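Hypothetical protein Atu1540 (Agrobacterium tumefaciens str. C58, PDB 2HWJ) is of unknown function but belongs to a family of putative ParB-like nucleases, so a role in nucleic acid cleavage is possible though unestablished. Local coordinates at residues Tyr5-Ser10 against Leu84-Ala89; Thr20-Gly25 against Asp130-Pro135; Arg27-Lys32 against Val72-Lys77. All blocks are in the same frame, centred on the assembly; numbering follows the deposited sequence.

Contact 1: Tyr5-Ser10 against Leu84-Ala89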
ATOM      1  N   TYR A   5     -17.551   3.086  15.840  1.00 81.58           N
ATOM      2  CA  TYR A   5     -16.707   3.699  14.746  1.00 79.83           C
ATOM      3  C   TYR A   5     -15.279   4.156  14.778  1.00 79.24           C
ATOM      4  O   TYR A   5     -14.921   4.857  13.811  1.00 79.60           O
ATOM      5  CB  TYR A   5     -17.478   4.783  14.034  1.00 79.97           C
ATOM      6  N   GLU A   6     -14.528   3.897  15.869  1.00 78.11           N
ATOM      7  CA  GLU A   6     -13.043   3.729  15.912  1.00 75.82           C
ATOM      8  C   GLU A   6     -12.103   4.467  16.884  1.00 73.31           C
ATOM      9  O   GLU A   6     -12.471   4.615  18.045  1.00 73.71           O
ATOM     10  CB  GLU A   6     -12.412   3.250  14.583  1.00 77.04           C
ATOM     11  CG  GLU A   6     -12.575   1.711  14.402  1.00 80.61           C
ATOM     12  CD  GLU A   6     -13.869   1.161  15.096  1.00 85.81           C
ATOM     13  OE1 GLU A   6     -14.934   0.934  14.417  1.00 86.56           O
ATOM     14  OE2 GLU A   6     -13.810   0.990  16.344  1.00 86.32           O
ATOM     15  N   PRO A   7     -10.872   4.858  16.458  1.00 70.04           N
ATOM     16  CA  PRO A   7      -9.871   4.844  17.466  1.00 66.93           C
ATOM     17  C   PRO A   7     -10.184   5.894  18.526  1.00 64.74           C
ATOM     18  O   PRO A   7     -10.971   6.828  18.279  1.00 63.35           O
ATOM     19  CB  PRO A   7      -8.603   5.173  16.688  1.00 67.44           C
ATOM     20  CG  PRO A   7      -9.033   5.918  15.537  1.00 67.37           C
ATOM     21  CD  PRO A   7     -10.354   5.405  15.191  1.00 69.74           C
ATOM     22  N   ARG A   8      -9.599   5.713  19.714  1.00 62.17           N
ATOM     23  CA  ARG A   8     -10.007   6.519  20.860  1.00 59.65           C
ATOM     24  C   ARG A   8      -8.745   6.963  21.506  1.00 58.81           C
ATOM     25  O   ARG A   8      -7.691   6.347  21.312  1.00 58.58           O
ATOM     26  CB  ARG A   8     -10.822   5.716  21.852  1.00 58.96           C
ATOM     27  CG  ARG A   8     -12.228   5.413  21.393  1.00 60.21           C
ATOM     28  CD  ARG A   8     -13.074   4.780  22.513  1.00 60.41           C
ATOM     29  NE  ARG A   8     -14.331   4.201  22.035  1.00 60.83           N
ATOM     30  CZ  ARG A   8     -15.527   4.669  22.360  1.00 63.40           C
ATOM     31  NH1 ARG A   8     -15.586   5.720  23.164  1.00 66.00           N
ATOM     32  NH2 ARG A   8     -16.656   4.108  21.900  1.00 63.52           N
ATOM     33  N   LEU A   9      -8.833   8.047  22.262  1.00 57.30           N
ATOM     34  CA  LEU A   9      -7.688   8.547  22.991  1.00 54.96           C
ATOM     35  C   LEU A   9      -7.485   7.734  24.266  1.00 55.29           C
ATOM     36  O   LEU A   9      -8.460   7.449  24.982  1.00 54.61           O
ATOM     37  CB  LEU A   9      -7.964   9.971  23.392  1.00 53.67           C
ATOM     38  CG  LEU A   9      -6.832  10.621  24.173  1.00 50.22           C
ATOM     39  CD1 LEU A   9      -5.628  10.785  23.257  1.00 46.16           C
ATOM     40  CD2 LEU A   9      -7.228  11.939  24.749  1.00 40.58           C
ATOM     41  N   SER A  10      -6.238   7.365  24.552  1.00 54.77           N
ATOM     42  CA  SER A  10      -5.915   6.954  25.901  1.00 56.18           C
ATOM     43  C   SER A  10      -4.597   7.470  26.271  1.00 56.55           C
ATOM     44  O   SER A  10      -4.111   8.409  25.632  1.00 58.39           O
ATOM     45  CB  SER A  10      -5.986   5.455  26.161  1.00 55.77           C
ATOM     46  OG  SER A  10      -5.526   4.765  25.058  1.00 57.05           O
ATOM     47  N   LEU A  84      -0.015  10.358  25.481  1.00 53.03           N
ATOM     48  CA  LEU A  84      -1.282   9.981  24.857  1.00 53.22           C
ATOM     49  C   LEU A  84      -1.034   8.957  23.800  1.00 54.39           C
ATOM     50  O   LEU A  84       0.056   8.953  23.162  1.00 56.56           O
ATOM     51  CB  LEU A  84      -1.850  11.165  24.153  1.00 52.77           C
ATOM     52  CG  LEU A  84      -2.104  12.360  25.067  1.00 51.16           C
ATOM     53  CD1 LEU A  84      -2.709  13.463  24.274  1.00 41.28           C
ATOM     54  CD2 LEU A  84      -2.921  11.958  26.333  1.00 47.71           C
ATOM     55  N   THR A  85      -2.002   8.078  23.604  1.00 53.19           N
ATOM     56  CA  THR A  85      -1.843   6.953  22.714  1.00 53.14           C
ATOM     57  C   THR A  85      -3.210   6.753  22.039  1.00 54.40           C
ATOM     58  O   THR A  85      -4.240   7.232  22.530  1.00 52.87           O
ATOM     59  CB  THR A  85      -1.726   5.645  23.498  1.00 53.77           C
ATOM     60  OG1 THR A  85      -2.843   5.556  24.410  1.00 58.21           O
ATOM     61  CG2 THR A  85      -0.444   5.514  24.304  1.00 51.92           C
ATOM     62  N   SER A  86      -3.215   5.994  20.938  1.00 54.80           N
ATOM     63  CA  SER A  86      -4.411   5.643  20.264  1.00 55.73           C
ATOM     64  C   SER A  86      -4.196   4.215  19.850  1.00 57.00           C
ATOM     65  O   SER A  86      -3.221   3.905  19.148  1.00 58.08           O
ATOM     66  CB  SER A  86      -4.569   6.468  19.020  1.00 55.76           C
ATOM     67  OG  SER A  86      -5.816   6.143  18.446  1.00 59.40           O
ATOM     68  N   GLU A  87      -5.070   3.347  20.339  1.00 56.39           N
ATOM     69  CA  GLU A  87      -5.024   1.977  20.019  1.00 58.01           C
ATOM     70  C   GLU A  87      -5.513   1.870  18.584  1.00 56.79           C
ATOM     71  O   GLU A  87      -6.632   2.276  18.288  1.00 56.63           O
ATOM     72  CB  GLU A  87      -5.912   1.215  21.022  1.00 57.43           C
ATOM     73  CG  GLU A  87      -6.079  -0.278  20.783  1.00 60.95           C
ATOM     74  CD  GLU A  87      -6.964  -0.995  21.887  1.00 64.12           C
ATOM     75  OE1 GLU A  87      -8.111  -1.494  21.563  1.00 69.55           O
ATOM     76  OE2 GLU A  87      -6.488  -1.094  23.057  1.00 69.55           O
ATOM     77  N   VAL A  88      -4.673   1.317  17.709  1.00 56.01           N
ATOM     78  CA  VAL A  88      -5.014   1.081  16.314  1.00 56.46           C
ATOM     79  C   VAL A  88      -5.205  -0.395  15.933  1.00 57.82           C
ATOM     80  O   VAL A  88      -5.373  -0.726  14.751  1.00 59.12           O
ATOM     81  CB  VAL A  88      -3.970   1.647  15.347  1.00 55.77           C
ATOM     82  CG1 VAL A  88      -3.878   3.113  15.528  1.00 56.01           C
ATOM     83  CG2 VAL A  88      -2.606   0.965  15.550  1.00 55.49           C
ATOM     84  N   ALA A  89      -5.144  -1.289  16.904  1.00 58.25           N
ATOM     85  CA  ALA A  89      -5.403  -2.685  16.636  1.00 57.90           C
ATOM     86  C   ALA A  89      -5.369  -3.418  17.927  1.00 58.31           C
ATOM     87  O   ALA A  89      -4.694  -3.013  18.882  1.00 57.47           O
ATOM     88  CB  ALA A  89      -4.381  -3.251  15.682  1.00 57.42           C
TER
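S10 and T85 form the hydrogen-bonded antiparallel pair that adds strand 9-13 to strand 82-90, as the outermost strand on that side of the mixed sheet within this chain. Two backbone bonds close the pair: S10 N gives a nearly straight bond to T85 O (2.8 Å, 175°), and T85 N returns one to S10 O (2.9 Å). On the same face the two hydroxyls meet, S10 OG lying 2.9 Å from T85 OG1 in a hydrogen bond. Both oxygens sit between their own backbone N and carbonyl carbon (chi1 37° and 52°), which turns them toward each other across the strands. On the other face L9 CD1 packs on L84 CB at 3.9 Å, the two leucines crossing obliquely. Toward the N terminus the contact thins. S86 OG makes a weak bond to R8 O, its CA-H also faces that oxygen, and P7 CB rests 3.4 Å from S86 OG. The guanidinium of R8 turns instead to G49 O of the second subunit, and P7 and L9 also make backbone hydrogen bonds to that subunit. Polar pairing with strand 82-90 is thus concentrated at S10 and T85, with only the weak bond at R8 O before them.

Contact 2: Thr20-Gly25 against Asp130-Pro135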
ATOM      1  N   THR A  20       8.818  -2.154  20.146  1.00 56.73           N
ATOM      2  CA  THR A  20       8.725  -3.209  19.186  1.00 55.84           C
ATOM      3  C   THR A  20       9.933  -3.255  18.303  1.00 55.71           C
ATOM      4  O   THR A  20       9.925  -3.841  17.213  1.00 57.35           O
ATOM      5  CB  THR A  20       7.316  -3.177  18.385  1.00 57.20           C
ATOM      6  OG1 THR A  20       7.195  -1.982  17.634  1.00 56.83           O
ATOM      7  CG2 THR A  20       6.062  -3.333  19.313  1.00 55.68           C
ATOM      8  N   GLN A  21      11.021  -2.667  18.764  1.00 56.30           N
ATOM      9  CA  GLN A  21      12.343  -2.687  18.063  1.00 55.26           C
ATOM     10  C   GLN A  21      13.453  -2.612  19.096  1.00 55.80           C
ATOM     11  O   GLN A  21      13.250  -2.201  20.251  1.00 57.32           O
ATOM     12  CB  GLN A  21      12.455  -1.549  17.032  1.00 55.20           C
ATOM     13  CG  GLN A  21      12.502  -0.136  17.595  1.00 55.53           C
ATOM     14  CD  GLN A  21      12.306   0.901  16.534  1.00 57.51           C
ATOM     15  OE1 GLN A  21      11.301   0.864  15.875  1.00 65.55           O
ATOM     16  NE2 GLN A  21      13.233   1.873  16.388  1.00 55.65           N
ATOM     17  N   ILE A  22      14.645  -3.009  18.698  1.00 56.43           N
ATOM     18  CA  ILE A  22      15.759  -3.172  19.599  1.00 55.11           C
ATOM     19  C   ILE A  22      16.565  -1.905  19.675  1.00 55.43           C
ATOM     20  O   ILE A  22      17.120  -1.603  20.722  1.00 56.12           O
ATOM     21  CB  ILE A  22      16.582  -4.352  19.130  1.00 55.27           C
ATOM     22  CG1 ILE A  22      15.744  -5.599  19.329  1.00 55.19           C
ATOM     23  CG2 ILE A  22      17.792  -4.526  19.983  1.00 56.92           C
ATOM     24  CD1 ILE A  22      16.243  -6.748  18.703  1.00 53.91           C
ATOM     25  N   ALA A  23      16.579  -1.108  18.595  1.00 56.63           N
ATOM     26  CA  ALA A  23      17.537   0.018  18.514  1.00 56.15           C
ATOM     27  C   ALA A  23      16.942   1.300  18.009  1.00 55.79           C
ATOM     28  O   ALA A  23      15.905   1.265  17.396  1.00 56.30           O
ATOM     29  CB  ALA A  23      18.810  -0.357  17.749  1.00 54.95           C
ATOM     30  N   VAL A  24      17.584   2.420  18.346  1.00 55.34           N
ATOM     31  CA  VAL A  24      17.283   3.732  17.793  1.00 55.28           C
ATOM     32  C   VAL A  24      18.612   4.476  17.729  1.00 55.84           C
ATOM     33  O   VAL A  24      19.634   4.001  18.253  1.00 57.09           O
ATOM     34  CB  VAL A  24      16.360   4.554  18.710  1.00 56.46           C
ATOM     35  CG1 VAL A  24      14.942   4.027  18.725  1.00 54.25           C
ATOM     36  CG2 VAL A  24      16.938   4.603  20.191  1.00 55.79           C
ATOM     37  N   GLY A  25      18.612   5.651  17.111  1.00 55.46           N
ATOM     38  CA  GLY A  25      19.814   6.439  16.939  1.00 54.03           C
ATOM     39  C   GLY A  25      19.762   7.460  18.039  1.00 54.44           C
ATOM     40  O   GLY A  25      18.911   8.333  18.054  1.00 54.30           O
ATOM     41  N   ASP A 130      15.651   0.499  27.724  1.00 60.27           N
ATOM     42  CA  ASP A 130      16.583  -0.512  27.151  1.00 59.51           C
ATOM     43  C   ASP A 130      16.855  -0.456  25.632  1.00 57.65           C
ATOM     44  O   ASP A 130      17.555  -1.241  25.122  1.00 56.42           O
ATOM     45  CB  ASP A 130      16.057  -1.918  27.381  1.00 60.26           C
ATOM     46  CG  ASP A 130      16.067  -2.337  28.860  1.00 63.57           C
ATOM     47  OD1 ASP A 130      16.971  -1.903  29.618  1.00 58.75           O
ATOM     48  OD2 ASP A 130      15.147  -3.144  29.223  1.00 67.18           O
ATOM     49  N   LEU A 131      16.282   0.440  24.875  1.00 57.50           N
ATOM     50  CA  LEU A 131      16.729   0.570  23.512  1.00 57.97           C
ATOM     51  C   LEU A 131      18.242   0.725  23.405  1.00 58.46           C
ATOM     52  O   LEU A 131      18.835   1.383  24.209  1.00 58.45           O
ATOM     53  CB  LEU A 131      16.005   1.728  22.898  1.00 57.53           C
ATOM     54  CG  LEU A 131      14.545   1.258  22.815  1.00 58.58           C
ATOM     55  CD1 LEU A 131      13.603   2.340  22.320  1.00 59.82           C
ATOM     56  CD2 LEU A 131      14.461   0.033  21.865  1.00 55.81           C
ATOM     57  N   GLU A 132      18.837   0.051  22.414  1.00 59.28           N
ATOM     58  CA  GLU A 132      20.242   0.116  22.012  1.00 58.48           C
ATOM     59  C   GLU A 132      20.465   1.251  21.034  1.00 57.83           C
ATOM     60  O   GLU A 132      19.531   1.670  20.328  1.00 57.56           O
ATOM     61  CB  GLU A 132      20.614  -1.153  21.282  1.00 58.27           C
ATOM     62  CG  GLU A 132      20.744  -2.303  22.174  1.00 63.09           C
ATOM     63  CD  GLU A 132      21.046  -3.633  21.436  1.00 72.69           C
ATOM     64  OE1 GLU A 132      20.787  -4.730  22.045  1.00 76.50           O
ATOM     65  OE2 GLU A 132      21.565  -3.594  20.280  1.00 73.86           O
ATOM     66  N   ASP A 133      21.709   1.724  20.930  1.00 57.09           N
ATOM     67  CA  ASP A 133      21.977   2.897  20.092  1.00 56.08           C
ATOM     68  C   ASP A 133      22.418   2.376  18.793  1.00 55.87           C
ATOM     69  O   ASP A 133      23.467   1.731  18.767  1.00 54.86           O
ATOM     70  CB  ASP A 133      23.053   3.770  20.711  1.00 54.80           C
ATOM     71  CG  ASP A 133      23.464   4.983  19.829  1.00 58.78           C
ATOM     72  OD1 ASP A 133      22.734   5.483  18.928  1.00 62.44           O
ATOM     73  OD2 ASP A 133      24.580   5.492  20.068  1.00 61.25           O
ATOM     74  N   ASP A 134      21.640   2.610  17.718  1.00 55.79           N
ATOM     75  CA  ASP A 134      22.190   2.317  16.399  1.00 57.07           C
ATOM     76  C   ASP A 134      22.717   3.591  15.668  1.00 57.87           C
ATOM     77  O   ASP A 134      21.983   4.386  15.116  1.00 59.35           O
ATOM     78  CB  ASP A 134      21.341   1.365  15.584  1.00 56.10           C
ATOM     79  CG  ASP A 134      21.829   1.208  14.096  1.00 62.20           C
ATOM     80  OD1 ASP A 134      22.953   1.712  13.762  1.00 66.67           O
ATOM     81  OD2 ASP A 134      21.078   0.586  13.231  1.00 62.43           O
ATOM     82  N   PRO A 135      24.039   3.792  15.695  1.00 58.21           N
ATOM     83  CA  PRO A 135      24.528   5.070  15.150  1.00 57.80           C
ATOM     84  C   PRO A 135      24.266   5.175  13.664  1.00 57.56           C
ATOM     85  O   PRO A 135      24.098   6.280  13.156  1.00 57.95           O
ATOM     86  CB  PRO A 135      26.051   5.069  15.464  1.00 57.79           C
ATOM     87  CG  PRO A 135      26.402   3.557  15.711  1.00 57.13           C
ATOM     88  CD  PRO A 135      25.110   2.927  16.261  1.00 57.48           C
TER
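L131 packs against V24 in the tightly packed part of the contact: its CB meets V24 CG2 at 4.1 Å and its CD1 meets V24 CG1 at 4.2 Å, the two side chains crossing at about a right angle. V24 is buried and also packs on H69 and H70 of helix 69-77, so this face is closed over. The CD2 branch of L131 lies near the carbonyl oxygens of Q21 and I22. On the opposite face of the strands A23 CB touches E132 O and, in another direction, D134 CB at 3.7 Å. Q21 reaches forward along its own segment, its NE2 donating to A23 O (2.9 Å). The pairing is a two-residue parallel strand pair, strand 23-24 beside strand 132-133, with A23 opposite E132 and V24 opposite D133. I22 O receives E132 N (2.9 Å, 173°), and V24 N donates to E132 O (2.9 Å). V24 O takes the bond from D134 N, whose modelled length is doubtful. Each strand runs straight into a helix, with G25 and D134 at the two N-cap positions. D133 OD1 accepts F26 N at the start of helix 26-37; D134 OD1 makes weak bonds to F136 N and R137 N and a salt bridge to R166. The looser part lies at the polar ends of segment 130-135, where E132 and D133 are partly exposed and D130 is exposed. E132 runs beside I22, both side chains pointing the same way, with E132 CG anti to its own carbonyl carbon (chi1 -74°) and the chain extended beyond. Its OE1 comes only to 3.6 Å from I22 CG2, while OE2 is bonded to A114 N. D130 turns its carboxylate away from the strand pair, to N127.

Contact 3: Arg27-Lys32 against Val72-Lys77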
ATOM      1  N   ARG A  27      21.618   9.805  18.657  1.00 56.50           N
ATOM      2  CA  ARG A  27      21.800  11.197  18.223  1.00 59.07           C
ATOM      3  C   ARG A  27      20.437  11.858  17.936  1.00 59.48           C
ATOM      4  O   ARG A  27      20.233  13.014  18.283  1.00 59.17           O
ATOM      5  CB  ARG A  27      22.723  11.315  16.997  1.00 58.59           C
ATOM      6  CG  ARG A  27      23.821  12.332  17.161  1.00 62.40           C
ATOM      7  CD  ARG A  27      24.505  12.712  15.853  1.00 61.54           C
ATOM      8  NE  ARG A  27      23.635  13.549  15.027  1.00 68.01           N
ATOM      9  CZ  ARG A  27      23.926  14.794  14.614  1.00 67.64           C
ATOM     10  NH1 ARG A  27      25.095  15.359  14.963  1.00 66.36           N
ATOM     11  NH2 ARG A  27      23.037  15.464  13.851  1.00 62.23           N
ATOM     12  N   GLU A  28      19.525  11.113  17.276  1.00 61.17           N
ATOM     13  CA  GLU A  28      18.205  11.604  16.914  1.00 62.20           C
ATOM     14  C   GLU A  28      17.465  11.839  18.248  1.00 60.52           C
ATOM     15  O   GLU A  28      16.943  12.958  18.480  1.00 58.88           O
ATOM     16  CB  GLU A  28      17.484  10.596  15.990  1.00 61.91           C
ATOM     17  CG  GLU A  28      16.177  11.115  15.227  1.00 65.94           C
ATOM     18  CD  GLU A  28      15.881  10.382  13.792  1.00 71.21           C
ATOM     19  OE1 GLU A  28      16.270   9.177  13.615  1.00 85.36           O
ATOM     20  OE2 GLU A  28      15.242  10.966  12.852  1.00 78.72           O
ATOM     21  N   VAL A  29      17.482  10.814  19.140  1.00 58.81           N
ATOM     22  CA  VAL A  29      16.947  10.969  20.499  1.00 57.48           C
ATOM     23  C   VAL A  29      17.395  12.321  21.101  1.00 58.02           C
ATOM     24  O   VAL A  29      16.539  13.192  21.344  1.00 59.02           O
ATOM     25  CB  VAL A  29      17.342   9.821  21.428  1.00 57.26           C
ATOM     26  CG1 VAL A  29      16.945  10.098  22.883  1.00 52.89           C
ATOM     27  CG2 VAL A  29      16.717   8.583  20.962  1.00 57.77           C
ATOM     28  N   GLU A  30      18.704  12.523  21.290  1.00 57.25           N
ATOM     29  CA  GLU A  30      19.248  13.797  21.856  1.00 57.30           C
ATOM     30  C   GLU A  30      18.746  15.089  21.166  1.00 57.20           C
ATOM     31  O   GLU A  30      18.372  16.069  21.856  1.00 56.91           O
ATOM     32  CB  GLU A  30      20.781  13.784  21.923  1.00 56.39           C
ATOM     33  CG  GLU A  30      21.393  12.720  22.842  1.00 57.28           C
ATOM     34  CD  GLU A  30      20.925  12.819  24.301  1.00 62.60           C
ATOM     35  OE1 GLU A  30      20.344  11.801  24.837  1.00 65.77           O
ATOM     36  OE2 GLU A  30      21.133  13.906  24.917  1.00 63.09           O
ATOM     37  N   LEU A  31      18.713  15.108  19.827  1.00 57.46           N
ATOM     38  CA  LEU A  31      18.068  16.242  19.130  1.00 58.12           C
ATOM     39  C   LEU A  31      16.619  16.426  19.595  1.00 58.54           C
ATOM     40  O   LEU A  31      16.284  17.502  20.089  1.00 58.66           O
ATOM     41  CB  LEU A  31      18.177  16.158  17.608  1.00 57.73           C
ATOM     42  CG  LEU A  31      19.651  16.293  17.163  1.00 59.34           C
ATOM     43  CD1 LEU A  31      19.749  16.183  15.643  1.00 57.50           C
ATOM     44  CD2 LEU A  31      20.377  17.574  17.699  1.00 56.44           C
ATOM     45  N   LYS A  32      15.773  15.379  19.505  1.00 59.22           N
ATOM     46  CA  LYS A  32      14.427  15.477  20.093  1.00 58.62           C
ATOM     47  C   LYS A  32      14.486  16.028  21.520  1.00 59.09           C
ATOM     48  O   LYS A  32      13.803  17.005  21.796  1.00 59.67           O
ATOM     49  CB  LYS A  32      13.640  14.193  19.979  1.00 57.84           C
ATOM     50  CG  LYS A  32      12.909  14.013  18.634  1.00 57.39           C
ATOM     51  CD  LYS A  32      12.892  12.525  18.342  1.00 59.82           C
ATOM     52  CE  LYS A  32      12.047  12.093  17.168  1.00 62.22           C
ATOM     53  NZ  LYS A  32      11.805  13.127  16.132  1.00 67.97           N
ATOM     54  N   VAL A  72       9.613   8.683  21.929  1.00 51.46           N
ATOM     55  CA  VAL A  72       9.301   8.182  23.266  1.00 51.68           C
ATOM     56  C   VAL A  72      10.523   8.033  24.204  1.00 52.92           C
ATOM     57  O   VAL A  72      10.447   8.415  25.408  1.00 54.09           O
ATOM     58  CB  VAL A  72       8.393   6.926  23.261  1.00 52.52           C
ATOM     59  CG1 VAL A  72       8.187   6.423  24.641  1.00 48.51           C
ATOM     60  CG2 VAL A  72       7.008   7.246  22.644  1.00 47.79           C
ATOM     61  N   LEU A  73      11.662   7.560  23.696  1.00 52.29           N
ATOM     62  CA  LEU A  73      12.845   7.565  24.554  1.00 51.65           C
ATOM     63  C   LEU A  73      13.226   9.013  24.920  1.00 52.87           C
ATOM     64  O   LEU A  73      13.615   9.298  26.065  1.00 51.52           O
ATOM     65  CB  LEU A  73      13.966   6.829  23.888  1.00 51.62           C
ATOM     66  CG  LEU A  73      15.320   6.585  24.562  1.00 52.96           C
ATOM     67  CD1 LEU A  73      15.168   5.844  25.896  1.00 51.00           C
ATOM     68  CD2 LEU A  73      16.262   5.843  23.614  1.00 49.27           C
ATOM     69  N   ALA A  74      13.090   9.929  23.959  1.00 53.52           N
ATOM     70  CA  ALA A  74      13.471  11.308  24.245  1.00 55.09           C
ATOM     71  C   ALA A  74      12.659  11.759  25.468  1.00 56.20           C
ATOM     72  O   ALA A  74      13.216  12.341  26.439  1.00 55.95           O
ATOM     73  CB  ALA A  74      13.199  12.226  23.074  1.00 54.07           C
ATOM     74  N   LEU A  75      11.350  11.472  25.437  1.00 56.87           N
ATOM     75  CA  LEU A  75      10.450  12.036  26.452  1.00 56.95           C
ATOM     76  C   LEU A  75      10.763  11.327  27.770  1.00 56.84           C
ATOM     77  O   LEU A  75      10.821  11.931  28.844  1.00 57.16           O
ATOM     78  CB  LEU A  75       8.992  11.833  26.063  1.00 56.93           C
ATOM     79  CG  LEU A  75       8.047  12.812  25.360  1.00 56.06           C
ATOM     80  CD1 LEU A  75       8.659  13.941  24.713  1.00 58.39           C
ATOM     81  CD2 LEU A  75       7.186  12.089  24.352  1.00 55.74           C
ATOM     82  N   SER A  76      11.046  10.049  27.668  1.00 57.36           N
ATOM     83  CA  SER A  76      11.356   9.306  28.852  1.00 58.49           C
ATOM     84  C   SER A  76      12.619   9.835  29.539  1.00 59.47           C
ATOM     85  O   SER A  76      12.601  10.147  30.748  1.00 59.32           O
ATOM     86  CB  SER A  76      11.559   7.882  28.494  1.00 58.31           C
ATOM     87  OG  SER A  76      12.018   7.333  29.677  1.00 60.07           O
ATOM     88  N   LYS A  77      13.697   9.982  28.759  1.00 59.87           N
ATOM     89  CA  LYS A  77      14.873  10.650  29.263  1.00 60.63           C
ATOM     90  C   LYS A  77      14.600  12.083  29.786  1.00 60.98           C
ATOM     91  O   LYS A  77      15.313  12.552  30.673  1.00 60.93           O
ATOM     92  CB  LYS A  77      16.006  10.632  28.252  1.00 60.37           C
ATOM     93  CG  LYS A  77      16.540   9.257  27.970  1.00 62.42           C
ATOM     94  CD  LYS A  77      17.885   9.379  27.164  1.00 65.65           C
ATOM     95  CE  LYS A  77      18.611   8.040  26.863  1.00 65.75           C
ATOM     96  NZ  LYS A  77      20.013   8.304  26.364  1.00 69.54           N
TER
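V29 and A74 mark the closest backbone approach, their CA atoms 5.1 Å apart, where the helical segments 27-32 and 72-77 cross at -57° with axes 8.4 Å apart. Both methyl groups of V29 work at this crossing. CG1 stands anti to the backbone N (chi1 172°) and lies 3.9 Å from A74 CA, against the backbone of the other helix, whereas CG2 reaches L73 CD2 at 3.8 Å, the valine and leucine side chains crossing at about a right angle. A74 carries no more than a methyl group, which lets the helices come close: its CB rests against V29 O (3.9 Å) and K32 CB (3.7 Å), one turn of the partner helix. Only the root of K32 takes part, as the rest of its chain leads off toward H70 and L71 and packs on Y5 of the second subunit. At the outer margin E30 first points away, then bends back at chi2 (-58°), and its OE1 comes to 3.8 Å from K77 NZ, a long salt bridge between side chains that cross at about a right angle. The same OE1 pairs with R33 on its own helix, and the K77 ammonium makes a cation-pi contact with F26, so the pair is probably a modest electrostatic link. No hydrogen bond joins the two segments. Around the crossing, V24 of strand 23-24 packs on both V29 and L73, and I128 covers L73 and V72. R33 of helix 26-37 extends the packing over A74 and K77, and E28 ties the first helix to R137 of helix 135-146.

How the contacts relate
From the N terminus, segment 5-10 opens contact 1, 20-25 opens contact 2 and 27-32 opens contact 3. Contact 3 closes first, at 72-77; contact 1 follows at 84-89 and contact 2 last, at 130-135. Contacts 1 and 2 therefore cross along the chain, and contact 3 falls within the span of each. Contacts 2 and 3 lie 11 Å apart between centres and touch through shared apolar packing, joining the small parallel strand pair to the two crossing helices in one core. Contact 1, on the mixed-sheet strand outermost within this chain, stands apart, its nearest atoms about 10 Å from contact 2 and about 7 Å from contact 3.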